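Local coordinates for paenibacillus xanthan lyase (Paenibacillus, PDB 6F2P), which cleaves the bacterial polysaccharide xanthan by an eliminative mechanism, probably at the terminal mannosyl units of its side chains, at residues A[28-33]-A[341-346]; A[908-913]-A[931-936]; A[965-970]-A[1030-1035]. All coordinates share one frame; numbering follows the deposited sequence.

The three contacts illustrate how a long multidomain lyase is built from separate units. Contact 1, a helix pair in the N-terminal part of the chain, lies on the opposite side of the chain's centre from the other two; its centre is about 98 Å from that of contact 2 and about 102 Å from that of contact 3. Contacts 2 and 3 belong to one golvesin-type domain, with centres about 8 Å apart, and share a calcium ion: contact 2 supplies Asp910, Asn911, Tyr933 and Asp936, contact 3 supplies Asp1032. Backbone pairing of Val909 N with Val1034 O (3.0 Å) also joins them. At such separations, contact 1 has no direct bearing on that metal site.

Contact 1. Residues A[28-33]-A[341-346]; sequences PDIAAR and DLIIAA
Two flat groups flank this helix pair, the carboxylate of Asp29 and the guanidinium of Arg33, yet neither takes an atom of 341-346 onto a face or against an edge. Both residues touch through their CB methylenes instead, and the interface is aliphatic. It belongs to the helical N-terminal part of a family 8 polysaccharide lyase, where the short segments of the two helices run almost antiparallel, at 172°, with axes 9.7 Å apart. Ile343 is the central side chain. Its CG2 branch, anti to the backbone N, meets Ile30 CG1 at 3.7 Å and Asp29 CB at 3.8 Å. The other branch is extended (chi2 -178°), so that Ile343 CD1 reaches the near side of helix 28-33, meeting Asp29 O at 3.6 Å and Arg33 CB one turn further on. Ile30 crosses Ile343 obliquely, and its own extended chain carries CD1 on to Ile344 CG1 at 3.9 Å. An alanine at Ile343 would remove both branches and would probably loosen the packing against Asp29, Ile30 and Arg33 together. Asp29 directs its carboxylate to a salt bridge with Lys332. Tyr23, from a loop, touches both Ile30 and Ile344, while Leu342 and Ala345 pack on helix 292-307, so helix 340-351 lies between that helix and helix 28-46.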
loop_
_atom_site.group_PDB
_atom_site.type_symbol
_atom_site.label_atom_id
_atom_site.label_comp_id
_atom_site.label_asym_id
_atom_site.label_seq_id
_atom_site.Cartn_x
_atom_site.Cartn_y
_atom_site.Cartn_z
ATOM N N PRO A 28 44.293 12.058 4.370
ATOM C CA PRO A 28 44.539 10.805 5.103
ATOM C C PRO A 28 43.588 9.704 4.662
ATOM O O PRO A 28 43.925 8.517 4.722
ATOM C CB PRO A 28 44.250 11.183 6.558
ATOM C CG PRO A 28 43.283 12.347 6.459
ATOM C CD PRO A 28 43.677 13.099 5.212
ATOM N N ASP A 29 42.400 10.103 4.223
ATOM C CA ASP A 29 41.430 9.149 3.722
ATOM C C ASP A 29 41.932 8.495 2.440
ATOM O O ASP A 29 41.893 7.269 2.313
ATOM C CB ASP A 29 40.077 9.825 3.537
ATOM C CG ASP A 29 39.471 10.244 4.855
ATOM O OD1 ASP A 29 39.524 9.428 5.807
ATOM O OD2 ASP A 29 38.971 11.387 4.943
ATOM N N ILE A 30 42.438 9.307 1.512
ATOM C CA ILE A 30 43.084 8.773 0.313
ATOM C C ILE A 30 44.295 7.909 0.660
ATOM O O ILE A 30 44.461 6.807 0.119
ATOM C CB ILE A 30 43.508 9.882 -0.661
ATOM C CG1 ILE A 30 42.266 10.606 -1.191
ATOM C CG2 ILE A 30 44.332 9.301 -1.799
ATOM C CD1 ILE A 30 42.563 11.780 -2.091
ATOM N N ALA A 31 45.121 8.398 1.583
ATOM C CA ALA A 31 46.332 7.675 1.990
ATOM C C ALA A 31 46.017 6.279 2.527
ATOM O O ALA A 31 46.662 5.305 2.157
ATOM C CB ALA A 31 47.114 8.473 3.014
ATOM N N ALA A 32 45.017 6.194 3.396
ATOM C CA ALA A 32 44.593 4.926 3.962
ATOM C C ALA A 32 44.160 3.958 2.872
ATOM O O ALA A 32 44.473 2.767 2.929
ATOM C CB ALA A 32 43.459 5.155 4.928
ATOM N N ARG A 33 43.448 4.471 1.874
ATOM C CA ARG A 33 42.959 3.619 0.793
ATOM C C ARG A 33 44.113 3.108 -0.074
ATOM O O ARG A 33 44.158 1.932 -0.439
ATOM C CB ARG A 33 41.912 4.369 -0.038
ATOM C CG ARG A 33 41.370 3.608 -1.231
ATOM C CD ARG A 33 40.972 2.180 -0.881
ATOM N NE ARG A 33 39.833 2.129 0.020
ATOM C CZ ARG A 33 39.398 1.019 0.603
ATOM N NH1 ARG A 33 40.015 -0.132 0.369
ATOM N NH2 ARG A 33 38.352 1.063 1.419
ATOM N N ASP A 341 38.335 7.577 -5.996
ATOM C CA ASP A 341 37.498 8.462 -6.791
ATOM C C ASP A 341 36.353 9.043 -5.970
ATOM O O ASP A 341 36.118 10.256 -5.974
ATOM C CB ASP A 341 36.924 7.693 -7.974
ATOM C CG ASP A 341 36.571 8.595 -9.123
ATOM O OD1 ASP A 341 37.239 9.643 -9.272
ATOM O OD2 ASP A 341 35.631 8.261 -9.872
ATOM N N LEU A 342 35.652 8.170 -5.258
ATOM C CA LEU A 342 34.543 8.603 -4.424
ATOM C C LEU A 342 35.007 9.355 -3.185
ATOM O O LEU A 342 34.313 10.256 -2.721
ATOM C CB LEU A 342 33.663 7.418 -4.042
ATOM C CG LEU A 342 32.841 6.918 -5.222
ATOM C CD1 LEU A 342 32.307 5.528 -4.960
ATOM C CD2 LEU A 342 31.715 7.903 -5.489
ATOM N N ILE A 343 36.173 8.990 -2.650
ATOM C CA ILE A 343 36.741 9.712 -1.517
ATOM C C ILE A 343 36.958 11.158 -1.925
ATOM O O ILE A 343 36.628 12.096 -1.190
ATOM C CB ILE A 343 38.085 9.129 -1.101
ATOM C CG1 ILE A 343 37.895 7.714 -0.559
ATOM C CG2 ILE A 343 38.749 10.021 -0.065
ATOM C CD1 ILE A 343 39.154 7.079 -0.091
ATOM N N ILE A 344 37.497 11.327 -3.125
ATOM C CA ILE A 344 37.743 12.648 -3.670
ATOM C C ILE A 344 36.435 13.409 -3.811
ATOM O O ILE A 344 36.310 14.533 -3.315
ATOM C CB ILE A 344 38.448 12.550 -5.017
ATOM C CG1 ILE A 344 39.825 11.906 -4.831
ATOM C CG2 ILE A 344 38.579 13.923 -5.641
ATOM C CD1 ILE A 344 40.482 11.505 -6.126
ATOM N N ALA A 345 35.458 12.784 -4.463
ATOM C CA ALA A 345 34.137 13.389 -4.642
ATOM C C ALA A 345 33.493 13.721 -3.303
ATOM O O ALA A 345 32.974 14.813 -3.117
ATOM C CB ALA A 345 33.232 12.481 -5.446
ATOM N N ALA A 346 33.542 12.779 -2.368
ATOM C CA ALA A 346 32.923 12.963 -1.059
ATOM C C ALA A 346 33.573 14.096 -0.292
ATOM O O ALA A 346 32.886 14.926 0.285
ATOM C CB ALA A 346 32.996 11.676 -0.249
#

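Contact 2. Residues A[908-913]-A[931-936]; sequences IVDNAD and DRYGAD. With CA (calcium ion), chain G.
A calcium site in the golvesin-type C-terminal domain brings strand 907-910 and the residues that follow it, up to Asp913, against the loop 931-936. Asp910 grips the ion with both carboxylate oxygens, OD1 at 2.6 Å and OD2 at 2.9 Å from the calcium. Asn911 adds its amide oxygen, OD1, while the loop contributes two main-chain carbonyls, Tyr933 O and Asp936 O; Asp1032 of strand 1030-1039 completes the set. The carboxylates of Asp910 and Asp1032 bind the ion and that of Asp936 lies close by, so the cation probably offsets their mutual repulsion. The Asn911 amide does double duty: with its oxygen on the metal, ND2 donates to Asp936 OD1 at 3.3 Å and 157°, from above the carboxylate plane but close to its own amide plane. The positive phi of Gly934 favours glycine, and a side chain here would probably crowd Asp910 OD2. Further out, the Tyr933 ring turns its CD2 edge toward Asp910 OD1, ring and carboxylate planes being 47° apart, and Ile908 crosses obliquely beyond, its CG2 3.5 Å from Tyr933 CZ. On the far flank the turn braces itself: Asp910 N donates to Asp913 OD2 at 3.1 Å, approaching from above the carboxylate plane.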
loop_
_atom_site.group_PDB
_atom_site.type_symbol
_atom_site.label_atom_id
_atom_site.label_comp_id
_atom_site.label_asym_id
_atom_site.label_seq_id
_atom_site.Cartn_x
_atom_site.Cartn_y
_atom_site.Cartn_z
ATOM N N ILE A 908 -50.183 5.411 1.976
ATOM C CA ILE A 908 -51.515 5.263 2.565
ATOM C C ILE A 908 -51.724 6.243 3.715
ATOM O O ILE A 908 -50.860 6.398 4.576
ATOM C CB ILE A 908 -51.764 3.839 3.096
ATOM C CG1 ILE A 908 -51.655 2.816 1.968
ATOM C CG2 ILE A 908 -53.134 3.750 3.780
ATOM C CD1 ILE A 908 -51.958 1.383 2.397
ATOM N N VAL A 909 -52.870 6.917 3.723
ATOM C CA VAL A 909 -53.204 7.808 4.827
ATOM C C VAL A 909 -54.516 7.389 5.475
ATOM O O VAL A 909 -55.548 7.341 4.812
ATOM C CB VAL A 909 -53.290 9.269 4.374
ATOM C CG1 VAL A 909 -53.386 10.175 5.577
ATOM C CG2 VAL A 909 -52.072 9.634 3.544
ATOM N N ASP A 910 -54.462 7.059 6.766
ATOM C CA ASP A 910 -55.648 6.658 7.516
ATOM C C ASP A 910 -56.150 7.868 8.292
ATOM O O ASP A 910 -55.433 8.854 8.414
ATOM C CB ASP A 910 -55.313 5.508 8.470
ATOM C CG ASP A 910 -56.551 4.809 9.003
ATOM O OD1 ASP A 910 -57.218 4.105 8.214
ATOM O OD2 ASP A 910 -56.854 4.956 10.208
ATOM N N ASN A 911 -57.377 7.813 8.800
ATOM C CA ASN A 911 -57.927 8.952 9.534
ATOM C C ASN A 911 -57.202 9.183 10.855
ATOM O O ASN A 911 -57.253 10.277 11.425
ATOM C CB ASN A 911 -59.412 8.755 9.785
ATOM C CG ASN A 911 -59.709 7.428 10.431
ATOM O OD1 ASN A 911 -59.626 6.383 9.786
ATOM N ND2 ASN A 911 -60.057 7.456 11.713
ATOM N N ALA A 912 -56.535 8.138 11.340
ATOM C CA ALA A 912 -55.686 8.231 12.524
ATOM C C ALA A 912 -54.763 7.026 12.577
ATOM O O ALA A 912 -55.231 5.943 12.926
ATOM C CB ALA A 912 -56.534 8.288 13.789
ATOM N N ASP A 913 -53.477 7.146 12.228
ATOM C CA ASP A 913 -52.763 8.319 11.669
ATOM C C ASP A 913 -52.602 9.617 12.460
ATOM O O ASP A 913 -53.567 10.294 12.814
ATOM C CB ASP A 913 -53.095 8.577 10.198
ATOM C CG ASP A 913 -52.343 7.642 9.265
ATOM O OD1 ASP A 913 -52.167 6.461 9.629
ATOM O OD2 ASP A 913 -51.919 8.095 8.179
ATOM N N ASP A 931 -65.835 -2.296 7.667
ATOM C CA ASP A 931 -65.674 -1.939 6.260
ATOM C C ASP A 931 -64.294 -1.334 6.078
ATOM O O ASP A 931 -64.034 -0.593 5.136
ATOM C CB ASP A 931 -66.760 -0.994 5.788
ATOM C CG ASP A 931 -67.821 -1.691 4.958
ATOM O OD1 ASP A 931 -67.559 -2.814 4.467
ATOM O OD2 ASP A 931 -68.917 -1.109 4.789
ATOM N N ARG A 932 -63.438 -1.621 7.053
ATOM C CA ARG A 932 -61.988 -1.685 6.879
ATOM C C ARG A 932 -61.182 -0.400 7.049
ATOM O O ARG A 932 -61.643 0.598 7.615
ATOM C CB ARG A 932 -61.615 -2.397 5.564
ATOM C CG ARG A 932 -62.293 -3.755 5.346
ATOM C CD ARG A 932 -61.344 -4.915 5.539
ATOM N NE ARG A 932 -60.134 -4.770 4.740
ATOM C CZ ARG A 932 -58.916 -4.681 5.258
ATOM N NH1 ARG A 932 -58.755 -4.728 6.574
ATOM N NH2 ARG A 932 -57.863 -4.554 4.464
ATOM N N TYR A 933 -59.967 -0.478 6.512
ATOM C CA TYR A 933 -58.831 0.369 6.869
ATOM C C TYR A 933 -58.657 0.947 8.275
ATOM O O TYR A 933 -59.308 1.916 8.669
ATOM C CB TYR A 933 -58.342 1.299 5.756
ATOM C CG TYR A 933 -56.842 1.168 5.666
ATOM C CD1 TYR A 933 -56.252 0.183 4.878
ATOM C CD2 TYR A 933 -56.016 1.966 6.444
ATOM C CE1 TYR A 933 -54.870 0.039 4.827
ATOM C CE2 TYR A 933 -54.649 1.832 6.404
ATOM C CZ TYR A 933 -54.075 0.870 5.595
ATOM O OH TYR A 933 -52.701 0.748 5.564
ATOM N N GLY A 934 -57.720 0.323 8.990
ATOM C CA GLY A 934 -57.400 0.650 10.367
ATOM C C GLY A 934 -58.368 -0.024 11.320
ATOM O O GLY A 934 -59.098 -0.947 10.944
ATOM N N ALA A 935 -58.373 0.435 12.564
ATOM C CA ALA A 935 -59.368 -0.008 13.526
ATOM C C ALA A 935 -60.706 0.622 13.168
ATOM O O ALA A 935 -61.705 -0.068 12.937
ATOM C CB ALA A 935 -58.953 0.406 14.925
ATOM N N ASP A 936 -60.690 1.947 13.090
ATOM C CA ASP A 936 -61.902 2.744 13.047
ATOM C C ASP A 936 -62.069 3.522 11.740
ATOM O O ASP A 936 -61.244 3.422 10.829
ATOM C CB ASP A 936 -61.884 3.734 14.218
ATOM C CG ASP A 936 -60.738 4.745 14.122
ATOM O OD1 ASP A 936 -59.833 4.566 13.274
ATOM O OD2 ASP A 936 -60.723 5.707 14.920
HETATM CA CA CA G . -59.495 4.133 9.380
#

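Contact 3. Residues A[965-970]-A[1030-1035]; sequences YMMWAA and VADAVK. With CA (calcium ion), chain G.
Asp1032 and Met967 both hold CG anti to the backbone N (chi1 -171° and -178°), which lays the two side chains alongside each other, pointing the same way, with Asp1032 OD2 3.7 Å from Met967 CG. The setting is the antiparallel beta sandwich of the golvesin-type domain, in which strand 960-967 pairs with strand 1030-1039; the short strand segments run at 157° to each other. Tyr965 and Lys1035 form a hydrogen-bonded pair linked in both directions, Tyr965 N to Lys1035 O at 2.9 Å and Lys1035 N to Tyr965 O at 3.0 Å. Met966 faces Val1034 in the non-hydrogen-bonded pair that follows, and Met967 N then donates to Ala1033 O at 2.9 Å, within the carbonyl plane. On one face the Met966 chain, bent at its last torsion, crosses Val1034 obliquely and sets CE on CG1; both side chains also pack on strand 1017-1021 of the facing sheet, in the core of the sandwich. Lys1035 and Tyr965 emerge on the other face, where Lys1035 makes a cation-pi contact with Trp1002 and Tyr965 OH bonds to Gln963. Beyond Ala1033 the regular pairing stops, and Val1030 CG1 packs against Trp968 CB and Ala969. Asp1032 sits at the break in its strand, placing OD1 2.5 Å from the calcium ion that Asp910, Asn911, Tyr933 and Asp936 also bind. One water bridges the strands where the direct pairing stops, donating to Met967 O at 2.8 Å and accepting from Asp1032 N at 3.0 Å.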
loop_
_atom_site.group_PDB
_atom_site.type_symbol
_atom_site.label_atom_id
_atom_site.label_comp_id
_atom_site.label_asym_id
_atom_site.label_seq_id
_atom_site.Cartn_x
_atom_site.Cartn_y
_atom_site.Cartn_z
ATOM N N TYR A 965 -56.771 6.165 -4.765
ATOM C CA TYR A 965 -57.831 5.290 -4.254
ATOM C C TYR A 965 -58.408 5.793 -2.939
ATOM O O TYR A 965 -57.761 6.544 -2.213
ATOM C CB TYR A 965 -57.323 3.868 -4.043
ATOM C CG TYR A 965 -56.868 3.170 -5.296
ATOM C CD1 TYR A 965 -55.596 3.382 -5.805
ATOM C CD2 TYR A 965 -57.703 2.284 -5.962
ATOM C CE1 TYR A 965 -55.170 2.745 -6.948
ATOM C CE2 TYR A 965 -57.284 1.638 -7.109
ATOM C CZ TYR A 965 -56.013 1.873 -7.596
ATOM O OH TYR A 965 -55.572 1.237 -8.733
ATOM N N MET A 966 -59.630 5.367 -2.635
ATOM C CA MET A 966 -60.243 5.661 -1.343
ATOM C C MET A 966 -61.121 4.505 -0.857
ATOM O O MET A 966 -61.806 3.841 -1.644
ATOM C CB MET A 966 -61.044 6.960 -1.395
ATOM C CG MET A 966 -61.712 7.307 -0.074
ATOM S SD MET A 966 -62.738 8.787 -0.116
ATOM C CE MET A 966 -61.503 10.081 -0.258
ATOM N N MET A 967 -61.075 4.258 0.445
ATOM C CA MET A 967 -61.900 3.236 1.062
ATOM C C MET A 967 -62.801 3.904 2.085
ATOM O O MET A 967 -62.447 4.949 2.636
ATOM C CB MET A 967 -61.011 2.200 1.742
ATOM C CG MET A 967 -61.751 1.047 2.388
ATOM S SD MET A 967 -60.583 -0.170 3.001
ATOM C CE MET A 967 -59.803 -0.672 1.468
ATOM N N TRP A 968 -63.968 3.314 2.329
ATOM C CA TRP A 968 -64.894 3.841 3.324
ATOM C C TRP A 968 -65.828 2.753 3.855
ATOM O O TRP A 968 -65.853 1.631 3.339
ATOM C CB TRP A 968 -65.705 5.007 2.742
ATOM C CG TRP A 968 -66.413 4.666 1.460
ATOM C CD1 TRP A 968 -67.460 3.802 1.303
ATOM C CD2 TRP A 968 -66.126 5.186 0.156
ATOM N NE1 TRP A 968 -67.841 3.750 -0.016
ATOM C CE2 TRP A 968 -67.039 4.590 -0.742
ATOM C CE3 TRP A 968 -65.186 6.097 -0.341
ATOM C CZ2 TRP A 968 -67.040 4.876 -2.108
ATOM C CZ3 TRP A 968 -65.187 6.379 -1.699
ATOM C CH2 TRP A 968 -66.110 5.770 -2.565
ATOM N N ALA A 969 -66.598 3.105 4.883
ATOM C CA ALA A 969 -67.582 2.204 5.479
ATOM C C ALA A 969 -68.986 2.370 4.879
ATOM O O ALA A 969 -69.680 3.349 5.160
ATOM C CB ALA A 969 -67.615 2.388 6.988
ATOM N N ALA A 970 -69.404 1.404 4.064
ATOM C CA ALA A 970 -70.666 1.515 3.332
ATOM C C ALA A 970 -71.854 0.983 4.126
ATOM O O ALA A 970 -71.705 0.069 4.936
ATOM C CB ALA A 970 -70.567 0.806 1.984
ATOM N N VAL A 1030 -68.717 9.506 5.576
ATOM C CA VAL A 1030 -67.639 8.736 6.199
ATOM C C VAL A 1030 -66.264 9.127 5.650
ATOM O O VAL A 1030 -66.101 9.327 4.447
ATOM C CB VAL A 1030 -67.864 7.204 6.012
ATOM C CG1 VAL A 1030 -66.608 6.407 6.344
ATOM C CG2 VAL A 1030 -69.045 6.730 6.851
ATOM N N ALA A 1031 -65.284 9.246 6.542
ATOM C CA ALA A 1031 -63.888 9.456 6.157
ATOM C C ALA A 1031 -63.032 8.314 6.704
ATOM O O ALA A 1031 -63.054 8.045 7.904
ATOM C CB ALA A 1031 -63.381 10.802 6.678
ATOM N N ASP A 1032 -62.279 7.646 5.830
ATOM C CA ASP A 1032 -61.509 6.467 6.231
ATOM C C ASP A 1032 -60.039 6.536 5.792
ATOM O O ASP A 1032 -59.170 6.936 6.572
ATOM C CB ASP A 1032 -62.180 5.193 5.699
ATOM C CG ASP A 1032 -61.571 3.921 6.262
ATOM O OD1 ASP A 1032 -60.956 3.973 7.350
ATOM O OD2 ASP A 1032 -61.725 2.860 5.617
ATOM N N ALA A 1033 -59.763 6.148 4.548
ATOM C CA ALA A 1033 -58.389 6.126 4.048
ATOM C C ALA A 1033 -58.242 6.356 2.533
ATOM O O ALA A 1033 -59.124 6.002 1.738
ATOM C CB ALA A 1033 -57.696 4.825 4.459
ATOM N N VAL A 1034 -57.112 6.957 2.158
ATOM C CA VAL A 1034 -56.729 7.124 0.760
ATOM C C VAL A 1034 -55.409 6.401 0.475
ATOM O O VAL A 1034 -54.631 6.127 1.391
ATOM C CB VAL A 1034 -56.584 8.612 0.383
ATOM C CG1 VAL A 1034 -57.848 9.376 0.744
ATOM C CG2 VAL A 1034 -55.383 9.221 1.082
ATOM N N LYS A 1035 -55.164 6.090 -0.794
ATOM C CA LYS A 1035 -53.916 5.441 -1.197
ATOM C C LYS A 1035 -53.472 5.877 -2.585
ATOM O O LYS A 1035 -54.193 5.708 -3.566
ATOM C CB LYS A 1035 -54.029 3.913 -1.147
ATOM C CG LYS A 1035 -52.734 3.201 -1.504
ATOM C CD LYS A 1035 -52.769 1.711 -1.176
ATOM C CE LYS A 1035 -53.690 0.935 -2.099
ATOM N NZ LYS A 1035 -53.492 -0.543 -1.966
HETATM CA CA CA G . -59.495 4.133 9.380
HETATM O O HOH W 1 -63.114 7.622 2.985
#